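Local coordinates for probable dipeptidase (Pseudomonas aeruginosa, PDB 3B40), which is probably a metal-dependent dipeptidase of the membrane dipeptidase family, cleaving dipeptides, at residues G144-L147 / S148-D151. The protein carries 11 engineered substitutions. Numbering follows the deposited sequence.
Sequences GDDL and SQLD
Asp146 O takes a hydrogen bond from Gln149 N at 3.0 Å, and one residue further on Leu147 O takes one from Leu150 N, also at 3.0 Å. These two successive i to i+3 bonds turn the loop that follows strand 131-138 into helix 148-155. Asp146 keeps an extended backbone, and the chain turns at Leu147. With its CG anti to the backbone N (chi1 -177°), the Asp146 carboxylate turns back over the following turn. Asp146 OD1 receives Ser148 OG at 2.6 Å on its syn side, and also a weak, bent bond from Ser148 N at 3.1 Å. This is an N-terminal capping arrangement, with the aspartate ahead of the turn accepting from a backbone N-H that has no earlier helical carbonyl to use. The other oxygen, Asp146 OD2, is met from above the carboxylate plane by Gln149 NE2 at 2.8 Å, in a nearly straight bond (176°) that lies in the plane of the amide. Gln149 has to fold back for this: its chain bends at chi2, and the amide ends up 60° from the carboxylate plane. Three donors thus hold the carboxylate, and Lys152 NZ, hydrogen-bonded to Ser148 OG, would add positive charge nearby. On the apolar side, Leu147 CD1 meets Leu150 CD1 at 4.0 Å; Leu147 also packs on Ala198 of helix 193-205, while Leu150 rests on Leu143 and Trp171. Asp151 reaches that same helix through a salt bridge from OD2 to Arg201.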
loop_
_atom_site.group_PDB
_atom_site.type_symbol
_atom_site.label_atom_id
_atom_site.label_comp_id
_atom_site.label_asym_id
_atom_site.label_seq_id
_atom_site.Cartn_x
_atom_site.Cartn_y
_atom_site.Cartn_z
ATOM N N GLY A 144 17.113 -8.282 7.858
ATOM C CA GLY A 144 18.353 -9.049 7.645
ATOM C C GLY A 144 18.033 -10.502 7.320
ATOM O O GLY A 144 17.032 -10.767 6.652
ATOM N N ASP A 145 18.851 -11.438 7.806
ATOM C CA ASP A 145 18.652 -12.877 7.548
ATOM C C ASP A 145 17.915 -13.591 8.671
ATOM O O ASP A 145 17.885 -14.825 8.714
ATOM C CB ASP A 145 19.987 -13.603 7.343
ATOM C CG ASP A 145 20.785 -13.086 6.147
ATOM O OD1 ASP A 145 20.169 -12.629 5.156
ATOM O OD2 ASP A 145 22.045 -13.146 6.205
ATOM N N ASP A 146 17.294 -12.844 9.574
ATOM C CA ASP A 146 16.747 -13.479 10.756
ATOM C C ASP A 146 15.244 -13.749 10.626
ATOM O O ASP A 146 14.419 -12.861 10.839
ATOM C CB ASP A 146 17.113 -12.643 11.990
ATOM C CG ASP A 146 16.662 -13.260 13.284
ATOM O OD1 ASP A 146 16.278 -14.451 13.331
ATOM O OD2 ASP A 146 16.706 -12.522 14.291
ATOM N N LEU A 147 14.901 -14.989 10.288
ATOM C CA LEU A 147 13.500 -15.436 10.186
ATOM C C LEU A 147 12.722 -15.266 11.493
ATOM O O LEU A 147 11.515 -14.969 11.485
ATOM C CB LEU A 147 13.464 -16.919 9.759
ATOM C CG LEU A 147 12.261 -17.484 9.010
ATOM C CD1 LEU A 147 11.943 -16.698 7.738
ATOM C CD2 LEU A 147 12.520 -18.944 8.677
ATOM N N SER A 148 13.405 -15.433 12.624
ATOM C CA SER A 148 12.723 -15.306 13.911
ATOM C C SER A 148 12.239 -13.876 14.158
ATOM O O SER A 148 11.455 -13.645 15.078
ATOM C CB SER A 148 13.594 -15.806 15.068
ATOM O OG SER A 148 14.661 -14.918 15.302
ATOM N N GLN A 149 12.656 -12.914 13.324
ATOM C CA GLN A 149 12.092 -11.539 13.432
ATOM C C GLN A 149 10.592 -11.520 13.098
ATOM O O GLN A 149 9.860 -10.632 13.552
ATOM C CB GLN A 149 12.850 -10.510 12.552
ATOM C CG GLN A 149 14.305 -10.251 12.938
ATOM C CD GLN A 149 14.473 -9.678 14.353
ATOM O OE1 GLN A 149 13.870 -8.673 14.693
ATOM N NE2 GLN A 149 15.274 -10.333 15.175
ATOM N N LEU A 150 10.131 -12.489 12.311
ATOM C CA LEU A 150 8.706 -12.620 12.013
ATOM C C LEU A 150 7.920 -12.983 13.282
ATOM O O LEU A 150 6.918 -12.349 13.592
ATOM C CB LEU A 150 8.466 -13.640 10.890
ATOM C CG LEU A 150 9.055 -13.291 9.516
ATOM C CD1 LEU A 150 8.764 -14.387 8.470
ATOM C CD2 LEU A 150 8.556 -11.894 9.034
ATOM N N ASP A 151 8.432 -13.966 14.033
ATOM C CA ASP A 151 7.830 -14.410 15.286
ATOM C C ASP A 151 7.765 -13.279 16.310
ATOM O O ASP A 151 6.743 -13.074 16.966
ATOM C CB ASP A 151 8.618 -15.603 15.861
ATOM C CG ASP A 151 8.717 -16.766 14.882
ATOM O OD1 ASP A 151 8.035 -17.791 15.118
ATOM O OD2 ASP A 151 9.453 -16.658 13.870
#